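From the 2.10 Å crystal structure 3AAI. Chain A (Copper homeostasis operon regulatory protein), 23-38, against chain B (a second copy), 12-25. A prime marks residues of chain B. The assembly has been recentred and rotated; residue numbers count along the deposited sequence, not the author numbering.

Chain A 23-38: AKGHLEGILRMLEDEK
Chain B (12-25) VREEARRRLLSAKG

Two helices from two copies of one protein pack antiparallel: residues 23-34 of chain A run at 164° to residues 12′-25′ of chain B, with axes 9.7 Å apart at closest approach. Phi/psi stay near -63/-41, and i to i+4 backbone hydrogen bonds hold each helix. The register pairs Leu34 with Arg13′, Leu31 with Arg17′ and Lys24 with Lys24′, at CA to CA distances of 6.2, 6.2 and 6.3 Å. About 755 Å² is buried.

Arg13′ (t, t, p) lies across from the end of helix A, at Leu34, and its side chain reaches on toward the loop that follows. Its NE donates to a water at 2.8 Å, and the water donates to Glu37 O at 2.9 Å, so solvent ties the two chains there. Glu14′ starts away from chain A at its CA-to-CB bond, but its end comes nearer and braces both neighbouring arginines: its OE2 forms salt bridges with Arg13′ NH1 (2.6 Å) and Arg17′ NH1 (3.0 Å).

Ala16′ points toward chain A, its CB 3.8 Å from Leu34 CD1. Arg17′, extended with every chi near 180°, reaches out so that NH2 forms a salt bridge with Glu35 OE2 at 2.7 Å, while Glu35 CG lies over one guanidinium face.

Leu20′ (m, t) is the central knob, seated among Leu27, Ile30, Leu31 and Leu34. Its CD1 comes 3.3 Å from Leu34 CD1 and 3.7 Å from Ile30 CG2, and its CB 3.4 Å from Leu31 CD2. Leu31 (m, t) returns the arrangement, sitting among Arg17′, Leu20′, Leu21′ and Lys24′; its CD1 lies 3.8 Å from Leu21′ CD2.

Ala23′ CB meets Leu27 CD2 (Leu27 is t, p) at 4.2 Å. Lys24′ (t, t, p, p) packs through its aliphatic chain among Lys24, Leu27, Glu28 and Leu31, its CD 3.8 Å from Leu31 CD1. The rule is leucines interlocked along the middle, with long polar side chains along one side that lend methylenes and, at Arg17′ and Glu35, a direct salt bridge.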

# COMPACT_ATOMS: atom_id res chain seq x y z
N ALA A 23 8.87 -18.42 1.67
CA ALA A 23 7.84 -17.64 0.99
C ALA A 23 7.44 -18.36 -0.29
O ALA A 23 6.25 -18.49 -0.60
CB ALA A 23 8.37 -16.24 0.67
N LYS A 24 8.43 -18.85 -1.04
CA LYS A 24 8.17 -19.57 -2.28
C LYS A 24 7.38 -20.86 -1.98
O LYS A 24 6.45 -21.21 -2.71
CB LYS A 24 9.48 -19.92 -2.98
CG LYS A 24 9.34 -20.97 -4.07
CD LYS A 24 10.69 -21.45 -4.55
CE LYS A 24 10.59 -22.81 -5.21
NZ LYS A 24 10.18 -23.86 -4.23
N GLY A 25 7.75 -21.55 -0.91
CA GLY A 25 7.03 -22.76 -0.54
C GLY A 25 5.57 -22.41 -0.23
O GLY A 25 4.65 -23.14 -0.58
N HIS A 26 5.37 -21.28 0.44
CA HIS A 26 4.03 -20.80 0.79
C HIS A 26 3.27 -20.49 -0.51
O HIS A 26 2.09 -20.83 -0.66
CB HIS A 26 4.13 -19.54 1.65
CG HIS A 26 2.87 -19.18 2.37
ND1 HIS A 26 2.85 -18.26 3.40
CD2 HIS A 26 1.60 -19.61 2.22
CE1 HIS A 26 1.61 -18.14 3.85
NE2 HIS A 26 0.83 -18.95 3.15
N LEU A 27 3.96 -19.85 -1.44
CA LEU A 27 3.36 -19.49 -2.72
C LEU A 27 2.84 -20.72 -3.46
O LEU A 27 1.77 -20.68 -4.07
CB LEU A 27 4.39 -18.73 -3.58
CG LEU A 27 3.85 -17.84 -4.70
CD1 LEU A 27 2.72 -16.96 -4.16
CD2 LEU A 27 4.99 -16.96 -5.25
N GLU A 28 3.59 -21.82 -3.41
CA GLU A 28 3.15 -23.04 -4.08
C GLU A 28 1.90 -23.60 -3.42
O GLU A 28 1.10 -24.29 -4.05
CB GLU A 28 4.25 -24.11 -4.04
CG GLU A 28 5.51 -23.71 -4.76
CD GLU A 28 6.47 -24.87 -4.93
OE1 GLU A 28 6.06 -25.88 -5.55
OE2 GLU A 28 7.62 -24.76 -4.46
N GLY A 29 1.73 -23.31 -2.13
CA GLY A 29 0.55 -23.76 -1.43
C GLY A 29 -0.68 -23.05 -1.97
O GLY A 29 -1.76 -23.64 -2.08
N ILE A 30 -0.53 -21.78 -2.32
CA ILE A 30 -1.66 -21.02 -2.86
C ILE A 30 -1.98 -21.58 -4.25
O ILE A 30 -3.15 -21.65 -4.66
CB ILE A 30 -1.32 -19.52 -2.95
CG1 ILE A 30 -0.94 -19.00 -1.56
CG2 ILE A 30 -2.53 -18.75 -3.50
CD1 ILE A 30 -0.68 -17.51 -1.49
N LEU A 31 -0.93 -21.98 -4.95
CA LEU A 31 -1.06 -22.57 -6.27
C LEU A 31 -1.87 -23.86 -6.19
O LEU A 31 -2.73 -24.11 -7.03
CB LEU A 31 0.32 -22.88 -6.84
CG LEU A 31 1.01 -21.75 -7.62
CD1 LEU A 31 2.44 -22.15 -7.93
CD2 LEU A 31 0.23 -21.49 -8.90
N ARG A 32 -1.60 -24.68 -5.17
CA ARG A 32 -2.33 -25.94 -5.01
C ARG A 32 -3.80 -25.66 -4.68
O ARG A 32 -4.69 -26.36 -5.16
CB ARG A 32 -1.72 -26.79 -3.89
CG ARG A 32 -2.04 -28.28 -4.03
CD ARG A 32 -1.46 -29.11 -2.91
NE ARG A 32 -2.39 -29.19 -1.78
CZ ARG A 32 -3.27 -30.17 -1.61
NH1 ARG A 32 -3.33 -31.17 -2.48
NH2 ARG A 32 -4.09 -30.13 -0.58
N MSE A 33 -4.04 -24.64 -3.86
CA MSE A 33 -5.40 -24.27 -3.48
C MSE A 33 -6.22 -23.92 -4.73
O MSE A 33 -7.36 -24.33 -4.86
CB MSE A 33 -5.37 -23.06 -2.55
CG MSE A 33 -4.78 -23.34 -1.17
SE MSE A 33 -4.60 -21.74 -0.11
CE MSE A 33 -6.42 -21.61 0.55
N LEU A 34 -5.61 -23.15 -5.63
CA LEU A 34 -6.29 -22.75 -6.86
C LEU A 34 -6.45 -23.91 -7.84
O LEU A 34 -7.43 -23.96 -8.57
CB LEU A 34 -5.54 -21.60 -7.53
CG LEU A 34 -5.70 -20.27 -6.79
CD1 LEU A 34 -4.76 -19.23 -7.36
CD2 LEU A 34 -7.14 -19.80 -6.89
N GLU A 35 -5.51 -24.84 -7.84
CA GLU A 35 -5.60 -25.98 -8.75
C GLU A 35 -6.70 -26.92 -8.29
O GLU A 35 -6.88 -28.00 -8.84
CB GLU A 35 -4.25 -26.71 -8.82
CG GLU A 35 -3.13 -25.82 -9.34
CD GLU A 35 -1.81 -26.54 -9.45
OE1 GLU A 35 -1.41 -27.21 -8.47
OE2 GLU A 35 -1.15 -26.43 -10.51
N ASP A 36 -7.42 -26.49 -7.26
CA ASP A 36 -8.53 -27.26 -6.73
C ASP A 36 -9.79 -26.59 -7.28
O ASP A 36 -9.93 -25.37 -7.23
CB ASP A 36 -8.53 -27.21 -5.21
CG ASP A 36 -9.72 -27.93 -4.60
OD1 ASP A 36 -9.79 -28.02 -3.36
OD2 ASP A 36 -10.59 -28.40 -5.36
N GLU A 37 -10.70 -27.40 -7.82
CA GLU A 37 -11.93 -26.87 -8.39
C GLU A 37 -12.72 -26.06 -7.36
O GLU A 37 -13.30 -25.03 -7.69
CB GLU A 37 -12.76 -28.01 -8.96
CG GLU A 37 -12.02 -28.80 -10.04
CD GLU A 37 -12.86 -29.86 -10.70
OE1 GLU A 37 -12.35 -30.54 -11.63
OE2 GLU A 37 -14.03 -30.03 -10.30
N LYS A 38 -12.73 -26.53 -6.12
CA LYS A 38 -13.44 -25.85 -5.05
C LYS A 38 -12.43 -24.97 -4.31
O LYS A 38 -11.41 -25.46 -3.84
CB LYS A 38 -14.05 -26.88 -4.10
CG LYS A 38 -14.88 -27.94 -4.81
CD LYS A 38 -16.00 -27.31 -5.63
CE LYS A 38 -16.77 -28.35 -6.42
NZ LYS A 38 -17.93 -27.75 -7.13
N VAL B 12 -10.91 -18.08 -14.70
CA VAL B 12 -10.26 -17.26 -13.68
C VAL B 12 -9.18 -18.08 -12.98
O VAL B 12 -8.07 -17.61 -12.75
CB VAL B 12 -11.28 -16.77 -12.63
CG1 VAL B 12 -10.57 -15.99 -11.53
CG2 VAL B 12 -12.33 -15.91 -13.31
N ARG B 13 -9.54 -19.32 -12.66
CA ARG B 13 -8.64 -20.24 -11.98
C ARG B 13 -7.34 -20.41 -12.76
O ARG B 13 -6.26 -20.24 -12.20
CB ARG B 13 -9.34 -21.60 -11.81
CG ARG B 13 -8.45 -22.72 -11.33
CD ARG B 13 -9.27 -23.89 -10.78
NE ARG B 13 -10.16 -24.50 -11.76
CZ ARG B 13 -9.76 -25.05 -12.91
NH1 ARG B 13 -8.47 -25.06 -13.22
NH2 ARG B 13 -10.64 -25.60 -13.72
N GLU B 14 -7.45 -20.73 -14.04
CA GLU B 14 -6.26 -20.92 -14.87
C GLU B 14 -5.48 -19.63 -15.04
O GLU B 14 -4.26 -19.65 -15.20
CB GLU B 14 -6.66 -21.48 -16.24
CG GLU B 14 -7.10 -22.93 -16.19
CD GLU B 14 -6.04 -23.83 -15.58
OE1 GLU B 14 -4.91 -23.88 -16.13
OE2 GLU B 14 -6.32 -24.49 -14.56
N GLU B 15 -6.18 -18.50 -15.00
CA GLU B 15 -5.52 -17.21 -15.16
C GLU B 15 -4.74 -16.86 -13.88
O GLU B 15 -3.61 -16.37 -13.95
CB GLU B 15 -6.56 -16.13 -15.45
CG GLU B 15 -5.96 -14.83 -15.97
CD GLU B 15 -5.08 -15.06 -17.18
OE1 GLU B 15 -5.55 -15.70 -18.15
OE2 GLU B 15 -3.92 -14.60 -17.17
N ALA B 16 -5.35 -17.11 -12.73
CA ALA B 16 -4.69 -16.83 -11.46
C ALA B 16 -3.51 -17.79 -11.28
O ALA B 16 -2.46 -17.43 -10.76
CB ALA B 16 -5.68 -16.98 -10.30
N ARG B 17 -3.70 -19.02 -11.74
CA ARG B 17 -2.69 -20.07 -11.67
C ARG B 17 -1.47 -19.66 -12.50
O ARG B 17 -0.32 -19.76 -12.04
CB ARG B 17 -3.29 -21.37 -12.20
CG ARG B 17 -2.45 -22.63 -12.11
CD ARG B 17 -3.34 -23.82 -12.45
NE ARG B 17 -2.65 -25.11 -12.44
CZ ARG B 17 -3.27 -26.28 -12.64
NH1 ARG B 17 -4.57 -26.31 -12.87
NH2 ARG B 17 -2.58 -27.41 -12.62
N ARG B 18 -1.72 -19.19 -13.72
CA ARG B 18 -0.65 -18.77 -14.62
C ARG B 18 0.16 -17.63 -14.01
O ARG B 18 1.39 -17.66 -14.01
CB ARG B 18 -1.25 -18.33 -15.97
CG ARG B 18 -0.23 -18.18 -17.09
CD ARG B 18 -0.90 -17.74 -18.39
NE ARG B 18 -1.46 -16.40 -18.29
CZ ARG B 18 -0.72 -15.30 -18.15
NH1 ARG B 18 -1.31 -14.11 -18.07
NH2 ARG B 18 0.60 -15.39 -18.11
N ARG B 19 -0.54 -16.63 -13.48
CA ARG B 19 0.12 -15.48 -12.87
C ARG B 19 0.92 -15.85 -11.62
O ARG B 19 1.96 -15.25 -11.35
CB ARG B 19 -0.92 -14.42 -12.52
CG ARG B 19 -1.56 -13.77 -13.74
CD ARG B 19 -2.69 -12.84 -13.35
NE ARG B 19 -3.26 -12.15 -14.50
CZ ARG B 19 -2.63 -11.22 -15.20
NH1 ARG B 19 -3.22 -10.64 -16.24
NH2 ARG B 19 -1.40 -10.85 -14.86
N LEU B 20 0.44 -16.83 -10.86
CA LEU B 20 1.15 -17.26 -9.66
C LEU B 20 2.38 -18.06 -10.07
O LEU B 20 3.44 -17.96 -9.45
CB LEU B 20 0.25 -18.13 -8.76
CG LEU B 20 -0.85 -17.43 -7.98
CD1 LEU B 20 -1.53 -18.46 -7.08
CD2 LEU B 20 -0.29 -16.29 -7.14
N LEU B 21 2.22 -18.86 -11.12
CA LEU B 21 3.33 -19.65 -11.61
C LEU B 21 4.46 -18.71 -12.02
O LEU B 21 5.62 -18.97 -11.75
CB LEU B 21 2.89 -20.50 -12.80
CG LEU B 21 2.11 -21.76 -12.42
CD1 LEU B 21 1.59 -22.45 -13.67
CD2 LEU B 21 3.03 -22.69 -11.63
N SER B 22 4.10 -17.61 -12.66
CA SER B 22 5.09 -16.64 -13.09
C SER B 22 5.69 -15.96 -11.87
O SER B 22 6.89 -15.70 -11.82
CB SER B 22 4.45 -15.61 -14.03
OG SER B 22 3.30 -15.04 -13.44
N ALA B 23 4.84 -15.67 -10.88
CA ALA B 23 5.29 -15.03 -9.65
C ALA B 23 6.30 -15.95 -8.98
O ALA B 23 7.35 -15.50 -8.53
CB ALA B 23 4.10 -14.79 -8.73
N LYS B 24 5.97 -17.23 -8.91
CA LYS B 24 6.86 -18.22 -8.31
C LYS B 24 8.16 -18.30 -9.11
O LYS B 24 9.24 -18.39 -8.54
CB LYS B 24 6.18 -19.59 -8.29
CG LYS B 24 6.97 -20.66 -7.53
CD LYS B 24 6.16 -21.95 -7.40
CE LYS B 24 6.24 -22.81 -8.65
NZ LYS B 24 7.58 -23.44 -8.82
N GLY B 25 8.03 -18.26 -10.44
CA GLY B 25 9.20 -18.32 -11.29
C GLY B 25 10.11 -17.13 -11.02
O GLY B 25 11.33 -17.26 -10.96
O HOH W 1 -12.54 -24.05 -10.33